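Local coordinates for extracellular solute-binding protein, family 1 (Bifidobacterium longum subsp. infantis, PDB 6FTH) that probably binds human milk oligosaccharides outside the cell and delivers them to an ABC transporter for import, at residues Y211-L216 with S295-S299; T40-A44 with E61-V65. All coordinates share one frame. Numbering follows the deposited sequence.

Interaction 1 (Y211-L216 with S295-S299); sequences YSPMLL and SFGWS
Build Tyr211-Leu216 as a loop that turns into 3-10 helix at Pro213, and set it against Ser295-Ser299, where strand 292-297 runs out into a loop. Tyr211 has positive phi (63/26), and its CA lies 5.0 Å from Phe296 CA, the closest CA pair between the two segments. Ser212 shapes the turn: its OG accepts from Met214 N at 3.0 Å, an ST turn, while Ser212 O takes Leu215 N at 2.9 Å. No hydrogen bond crosses between the segments; the fit is one of shape. The Phe296 side chain, chi1 m, is the main bump. It fills a hollow in the turn, with Leu215 CB over one ring face 4.3 Å from the centroid, Leu216 CD2 at the edge 4.1 Å from Phe296 CZ, and Pro213 CA 4.1 Å from Phe296 CE2. Tyr211 projects the other way along the strand. Gly297 CA sits over its ring face, 3.9 Å from the centroid and 29° off the normal, a CH-pi contact. Further on, Tyr211 OH reaches Trp298 CB at 3.3 Å; the indole turns away and gives NE1 to Asp424. Beyond, Ser299 N-caps helix 300-304. Tyr258 of helix 249-263 also packs on Phe296, so the Phe296 ring belongs to the buried strand-helix core of an alpha/beta lobe, as in periplasmic-type solute-binding proteins.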
ATOM      1  N   TYR A 211      -0.937  -8.103  -2.167  1.00 12.03           N
ATOM      2  CA  TYR A 211      -1.497  -9.247  -2.883  1.00 12.57           C
ATOM      3  C   TYR A 211      -0.974 -10.574  -2.343  1.00 12.55           C
ATOM      4  O   TYR A 211      -0.993 -11.593  -3.027  1.00 14.85           O
ATOM      5  CB  TYR A 211      -1.306  -9.129  -4.408  1.00 12.76           C
ATOM      6  CG  TYR A 211      -1.322  -7.680  -4.910  1.00 13.27           C
ATOM      7  CD1 TYR A 211      -2.320  -6.794  -4.535  1.00 14.00           C
ATOM      8  CD2 TYR A 211      -0.284  -7.185  -5.713  1.00 13.77           C
ATOM      9  CE1 TYR A 211      -2.292  -5.469  -4.932  1.00 15.05           C
ATOM     10  CE2 TYR A 211      -0.260  -5.872  -6.123  1.00 15.25           C
ATOM     11  CZ  TYR A 211      -1.260  -5.013  -5.728  1.00 15.69           C
ATOM     12  OH  TYR A 211      -1.256  -3.691  -6.105  1.00 18.88           O
ATOM     13  N   SER A 212      -0.572 -10.579  -1.076  1.00 11.94           N
ATOM     14  CA  SER A 212      -0.048 -11.777  -0.449  1.00 12.08           C
ATOM     15  C   SER A 212      -1.093 -12.893  -0.445  1.00 12.04           C
ATOM     16  O   SER A 212      -2.274 -12.628  -0.191  1.00 11.23           O
ATOM     17  CB  SER A 212       0.282 -11.458   1.006  1.00 12.96           C
ATOM     18  OG  SER A 212       0.671 -12.630   1.699  1.00 12.42           O
ATOM     19  N   PRO A 213      -0.686 -14.159  -0.638  1.00 12.86           N
ATOM     20  CA  PRO A 213      -1.617 -15.273  -0.405  1.00 12.73           C
ATOM     21  C   PRO A 213      -2.211 -15.232   0.993  1.00 11.90           C
ATOM     22  O   PRO A 213      -3.298 -15.778   1.217  1.00 12.16           O
ATOM     23  CB  PRO A 213      -0.755 -16.537  -0.600  1.00 13.11           C
ATOM     24  CG  PRO A 213       0.696 -16.060  -0.508  1.00 12.60           C
ATOM     25  CD  PRO A 213       0.664 -14.619  -1.001  1.00 13.63           C
ATOM     26  N   MET A 214      -1.522 -14.589   1.939  1.00 10.43           N
ATOM     27  CA  MET A 214      -2.058 -14.561   3.304  1.00 12.11           C
ATOM     28  C   MET A 214      -3.222 -13.612   3.456  1.00 12.90           C
ATOM     29  O   MET A 214      -3.749 -13.451   4.558  1.00 11.32           O
ATOM     30  CB  MET A 214      -0.959 -14.265   4.323  1.00 13.86           C
ATOM     31  CG  MET A 214       0.103 -15.336   4.371  1.00 18.79           C
ATOM     32  SD  MET A 214      -0.656 -16.953   4.509  1.00 26.56           S
ATOM     33  CE  MET A 214       0.725 -18.074   4.237  1.00 24.72           C
ATOM     34  N   LEU A 215      -3.669 -12.992   2.381  1.00 11.75           N
ATOM     35  CA  LEU A 215      -4.965 -12.335   2.427  1.00 10.54           C
ATOM     36  C   LEU A 215      -6.084 -13.304   2.801  1.00 11.58           C
ATOM     37  O   LEU A 215      -7.152 -12.852   3.228  1.00 11.05           O
ATOM     38  CB  LEU A 215      -5.242 -11.657   1.097  1.00 11.28           C
ATOM     39  CG  LEU A 215      -4.446 -10.391   0.822  1.00 11.15           C
ATOM     40  CD1 LEU A 215      -4.541 -10.048  -0.646  1.00 12.35           C
ATOM     41  CD2 LEU A 215      -4.948  -9.219   1.684  1.00 12.68           C
ATOM     42  N   LEU A 216      -5.878 -14.621   2.667  1.00 10.61           N
ATOM     43  CA  LEU A 216      -6.869 -15.588   3.150  1.00 10.13           C
ATOM     44  C   LEU A 216      -7.013 -15.584   4.672  1.00 10.73           C
ATOM     45  O   LEU A 216      -7.964 -16.181   5.188  1.00 11.95           O
ATOM     46  CB  LEU A 216      -6.583 -17.010   2.634  1.00 12.65           C
ATOM     47  CG  LEU A 216      -6.924 -17.245   1.162  1.00 16.21           C
ATOM     48  CD1 LEU A 216      -6.826 -18.738   0.881  1.00 16.83           C
ATOM     49  CD2 LEU A 216      -8.298 -16.749   0.780  1.00 15.15           C
ATOM     50  N   SER A 295      -7.036 -14.736  -8.480  1.00 12.06           N
ATOM     51  CA  SER A 295      -5.777 -14.117  -8.085  1.00 11.07           C
ATOM     52  C   SER A 295      -6.068 -12.915  -7.196  1.00 12.58           C
ATOM     53  O   SER A 295      -7.203 -12.442  -7.110  1.00 14.36           O
ATOM     54  CB  SER A 295      -4.915 -13.720  -9.286  1.00 15.83           C
ATOM     55  OG  SER A 295      -5.519 -12.669  -9.996  1.00 16.22           O
ATOM     56  N   PHE A 296      -5.028 -12.431  -6.525  1.00 11.27           N
ATOM     57  CA  PHE A 296      -5.130 -11.218  -5.722  1.00 12.11           C
ATOM     58  C   PHE A 296      -4.472 -10.059  -6.447  1.00 12.37           C
ATOM     59  O   PHE A 296      -3.440 -10.236  -7.106  1.00 13.58           O
ATOM     60  CB  PHE A 296      -4.476 -11.419  -4.350  1.00 11.10           C
ATOM     61  CG  PHE A 296      -5.111 -12.492  -3.520  1.00 11.80           C
ATOM     62  CD1 PHE A 296      -6.337 -12.292  -2.919  1.00 13.51           C
ATOM     63  CD2 PHE A 296      -4.471 -13.702  -3.320  1.00 12.10           C
ATOM     64  CE1 PHE A 296      -6.910 -13.296  -2.144  1.00 14.49           C
ATOM     65  CE2 PHE A 296      -5.029 -14.701  -2.556  1.00 11.42           C
ATOM     66  CZ  PHE A 296      -6.234 -14.503  -1.950  1.00 10.49           C
ATOM     67  N   GLY A 297      -5.050  -8.870  -6.326  1.00 11.95           N
ATOM     68  CA  GLY A 297      -4.466  -7.737  -7.010  1.00 10.62           C
ATOM     69  C   GLY A 297      -5.125  -6.426  -6.650  1.00 13.40           C
ATOM     70  O   GLY A 297      -5.918  -6.335  -5.707  1.00 13.15           O
ATOM     71  N   TRP A 298      -4.782  -5.398  -7.437  1.00 13.56           N
ATOM     72  CA  TRP A 298      -5.167  -4.001  -7.232  1.00 12.91           C
ATOM     73  C   TRP A 298      -6.458  -3.645  -7.951  1.00 13.25           C
ATOM     74  O   TRP A 298      -7.371  -3.076  -7.344  1.00 13.73           O
ATOM     75  CB  TRP A 298      -4.029  -3.121  -7.774  1.00 13.44           C
ATOM     76  CG  TRP A 298      -4.284  -1.653  -7.840  1.00 13.67           C
ATOM     77  CD1 TRP A 298      -4.684  -0.941  -8.940  1.00 15.71           C
ATOM     78  CD2 TRP A 298      -4.123  -0.704  -6.789  1.00 13.93           C
ATOM     79  NE1 TRP A 298      -4.792   0.399  -8.628  1.00 14.88           N
ATOM     80  CE2 TRP A 298      -4.454   0.566  -7.309  1.00 13.67           C
ATOM     81  CE3 TRP A 298      -3.737  -0.803  -5.451  1.00 16.13           C
ATOM     82  CZ2 TRP A 298      -4.377   1.730  -6.553  1.00 14.23           C
ATOM     83  CZ3 TRP A 298      -3.675   0.367  -4.697  1.00 14.97           C
ATOM     84  CH2 TRP A 298      -4.002   1.602  -5.246  1.00 15.77           C
ATOM     85  N   SER A 299      -6.550  -3.966  -9.245  1.00 13.49           N
ATOM     86  CA  SER A 299      -7.751  -3.711 -10.042  1.00 13.26           C
ATOM     87  C   SER A 299      -7.767  -4.701 -11.200  1.00 12.71           C
ATOM     88  O   SER A 299      -6.726  -5.244 -11.572  1.00 14.55           O
ATOM     89  CB  SER A 299      -7.778  -2.281 -10.586  1.00 16.44           C
ATOM     90  OG  SER A 299      -6.812  -2.149 -11.607  1.00 16.09           O
TER

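Interaction 2 (T40-A44 with E61-V65)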
ATOM      1  N   THR A  40       8.311   9.476 -14.861  1.00 17.40           N
ATOM      2  CA  THR A  40       8.106  10.912 -14.780  1.00 18.02           C
ATOM      3  C   THR A  40       9.178  11.663 -15.567  1.00 19.58           C
ATOM      4  O   THR A  40      10.341  11.229 -15.643  1.00 19.25           O
ATOM      5  CB  THR A  40       8.092  11.359 -13.312  1.00 17.39           C
ATOM      6  OG1 THR A  40       9.278  10.897 -12.641  1.00 18.59           O
ATOM      7  CG2 THR A  40       6.873  10.828 -12.596  1.00 19.04           C
ATOM      8  N   ASP A  41       8.769  12.773 -16.179  1.00 17.28           N
ATOM      9  CA  ASP A  41       9.691  13.728 -16.778  1.00 18.76           C
ATOM     10  C   ASP A  41      10.515  14.387 -15.679  1.00 19.00           C
ATOM     11  O   ASP A  41      10.256  14.236 -14.474  1.00 17.59           O
ATOM     12  CB  ASP A  41       8.905  14.801 -17.549  1.00 17.51           C
ATOM     13  CG  ASP A  41       9.725  15.499 -18.637  1.00 22.63           C
ATOM     14  OD1 ASP A  41      10.965  15.341 -18.686  1.00 23.42           O
ATOM     15  OD2 ASP A  41       9.102  16.215 -19.453  1.00 24.48           O
ATOM     16  N   LYS A  42      11.562  15.082 -16.098  1.00 20.74           N
ATOM     17  CA  LYS A  42      12.324  15.897 -15.172  1.00 19.04           C
ATOM     18  C   LYS A  42      11.433  17.028 -14.657  1.00 17.59           C
ATOM     19  O   LYS A  42      10.634  17.591 -15.403  1.00 18.54           O
ATOM     20  CB  LYS A  42      13.533  16.454 -15.926  1.00 24.95           C
ATOM     21  CG  LYS A  42      14.715  16.835 -15.066  1.00 34.65           C
ATOM     22  CD  LYS A  42      14.334  18.023 -14.212  1.00 34.56           C
ATOM     23  CE  LYS A  42      15.473  18.729 -13.603  1.00 34.26           C
ATOM     24  NZ  LYS A  42      14.994  19.501 -12.460  1.00 37.70           N
ATOM     25  N   ILE A  43      11.559  17.354 -13.367  1.00 17.12           N
ATOM     26  CA  ILE A  43      10.707  18.386 -12.769  1.00 16.34           C
ATOM     27  C   ILE A  43      10.899  19.736 -13.452  1.00 18.59           C
ATOM     28  O   ILE A  43       9.938  20.494 -13.635  1.00 18.89           O
ATOM     29  CB  ILE A  43      10.955  18.490 -11.252  1.00 20.71           C
ATOM     30  CG1 ILE A  43      10.566  17.192 -10.567  1.00 26.87           C
ATOM     31  CG2 ILE A  43      10.130  19.646 -10.647  1.00 24.09           C
ATOM     32  CD1 ILE A  43      10.807  17.214  -9.045  1.00 30.40           C
ATOM     33  N   ALA A  44      12.146  20.084 -13.783  1.00 20.42           N
ATOM     34  CA  ALA A  44      12.410  21.351 -14.461  1.00 23.85           C
ATOM     35  C   ALA A  44      11.619  21.472 -15.755  1.00 21.71           C
ATOM     36  O   ALA A  44      11.338  22.593 -16.197  1.00 21.64           O
ATOM     37  CB  ALA A  44      13.906  21.514 -14.733  1.00 28.12           C
ATOM     38  N   GLU A  61      16.527  24.971  -6.197  1.00 23.98           N
ATOM     39  CA  GLU A  61      17.567  24.113  -6.748  1.00 24.21           C
ATOM     40  C   GLU A  61      17.088  22.673  -6.609  1.00 23.02           C
ATOM     41  O   GLU A  61      17.220  22.063  -5.542  1.00 23.78           O
ATOM     42  CB  GLU A  61      18.878  24.363  -6.015  1.00 26.02           C
ATOM     43  CG  GLU A  61      19.381  25.783  -6.213  1.00 37.42           C
ATOM     44  CD  GLU A  61      20.817  25.982  -5.759  1.00 44.71           C
ATOM     45  OE1 GLU A  61      21.340  25.129  -5.005  1.00 44.44           O
ATOM     46  OE2 GLU A  61      21.416  26.999  -6.161  1.00 44.02           O
ATOM     47  N   TRP A  62      16.540  22.129  -7.694  1.00 22.32           N
ATOM     48  CA  TRP A  62      15.985  20.783  -7.668  1.00 22.60           C
ATOM     49  C   TRP A  62      17.115  19.764  -7.742  1.00 25.30           C
ATOM     50  O   TRP A  62      18.084  19.932  -8.492  1.00 25.40           O
ATOM     51  CB  TRP A  62      15.045  20.554  -8.857  1.00 25.53           C
ATOM     52  CG  TRP A  62      13.820  21.444  -8.953  1.00 25.46           C
ATOM     53  CD1 TRP A  62      13.637  22.489  -9.808  1.00 25.99           C
ATOM     54  CD2 TRP A  62      12.602  21.334  -8.197  1.00 25.25           C
ATOM     55  NE1 TRP A  62      12.401  23.042  -9.630  1.00 25.15           N
ATOM     56  CE2 TRP A  62      11.743  22.357  -8.644  1.00 23.41           C
ATOM     57  CE3 TRP A  62      12.162  20.485  -7.180  1.00 24.46           C
ATOM     58  CZ2 TRP A  62      10.479  22.550  -8.117  1.00 22.31           C
ATOM     59  CZ3 TRP A  62      10.906  20.682  -6.657  1.00 24.55           C
ATOM     60  CH2 TRP A  62      10.076  21.711  -7.128  1.00 24.72           C
ATOM     61  N   GLN A  63      16.986  18.703  -6.951  1.00 20.32           N
ATOM     62  CA  GLN A  63      17.851  17.536  -7.028  1.00 19.22           C
ATOM     63  C   GLN A  63      16.934  16.327  -7.104  1.00 24.39           C
ATOM     64  O   GLN A  63      16.102  16.128  -6.218  1.00 24.52           O
ATOM     65  CB  GLN A  63      18.735  17.438  -5.786  1.00 24.47           C
ATOM     66  CG  GLN A  63      19.684  16.252  -5.820  1.00 32.38           C
ATOM     67  CD  GLN A  63      20.425  16.059  -4.508  1.00 41.81           C
ATOM     68  OE1 GLN A  63      20.442  16.947  -3.647  1.00 42.11           O
ATOM     69  NE2 GLN A  63      21.037  14.886  -4.347  1.00 42.46           N
ATOM     70  N   GLU A  64      17.058  15.540  -8.159  1.00 19.06           N
ATOM     71  CA  GLU A  64      16.195  14.389  -8.372  1.00 21.12           C
ATOM     72  C   GLU A  64      16.983  13.098  -8.231  1.00 20.87           C
ATOM     73  O   GLU A  64      18.141  13.009  -8.661  1.00 23.02           O
ATOM     74  CB  GLU A  64      15.567  14.444  -9.758  1.00 19.37           C
ATOM     75  CG  GLU A  64      14.671  15.638  -9.947  1.00 19.73           C
ATOM     76  CD  GLU A  64      14.223  15.782 -11.385  1.00 26.53           C
ATOM     77  OE1 GLU A  64      13.100  15.364 -11.715  1.00 21.90           O
ATOM     78  OE2 GLU A  64      15.027  16.283 -12.199  1.00 29.91           O
ATOM     79  N   VAL A  65      16.350  12.101  -7.627  1.00 17.76           N
ATOM     80  CA  VAL A  65      16.925  10.768  -7.487  1.00 17.20           C
ATOM     81  C   VAL A  65      15.833   9.730  -7.698  1.00 21.36           C
ATOM     82  O   VAL A  65      14.664   9.952  -7.355  1.00 16.43           O
ATOM     83  CB  VAL A  65      17.581  10.583  -6.106  1.00 21.27           C
ATOM     84  CG1 VAL A  65      18.640  11.652  -5.889  1.00 28.64           C
ATOM     85  CG2 VAL A  65      16.535  10.644  -5.005  1.00 22.32           C
TER
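Glu64 reaches from its strand to the loop ahead of helix 47-56, and its carboxylate meets the backbone there. OE1 accepts from Ile43 N at 3.0 Å, with an N-H...O angle of 158°. The same oxygen has a salt bridge to Lys36, the strongest polar partner of this side chain, and Lys36 NZ also donates to Asp41 O, so one ammonium group serves both the carboxylate and the loop. On the other oxygen, Lys42 NZ lies 3.2 Å from Glu64 OE2, a salt bridge whose exact geometry is less sure because OE2 is modelled too close to the lysine chain. This is the connection of a beta-alpha-beta unit: strand 29-36 leads through the loop and helix 47-56 into the parallel neighbour 59-66. Within the loop, Asp41 OD1 accepts from Lys42 N at 2.7 Å and from Asn45 ND2. Beside these polar groups, Ile43 CG2 sits over the six-membered ring of Trp62, 3.7 Å from its centroid and 10° off the normal, a CH-pi contact. Val34 and Ala49 touch both of these side chains, from the sheet and from the helix respectively.

Overall arrangement
From the N terminus, the chain runs along strand 29-36, and interaction 2 soon closes the first crossover, bringing 40-44 and 61-65 together with helix 47-56 between them. That loop is complete long before interaction 1 opens at 211, so the two contacts follow in series and neither nest nor cross. Interaction 1 closes a longer excursion, bringing strand 292-297 back against the loop that follows strand 197-199, with helices 249-263 and 276-284 in between. Each contact sets a loop against a strand of a different mixed sheet; interaction 2 lies at the surface and interaction 1 is buried. Their centres are 34 Å apart on opposite sides of the chain's centre, consistent with the two lobes of a solute-binding protein.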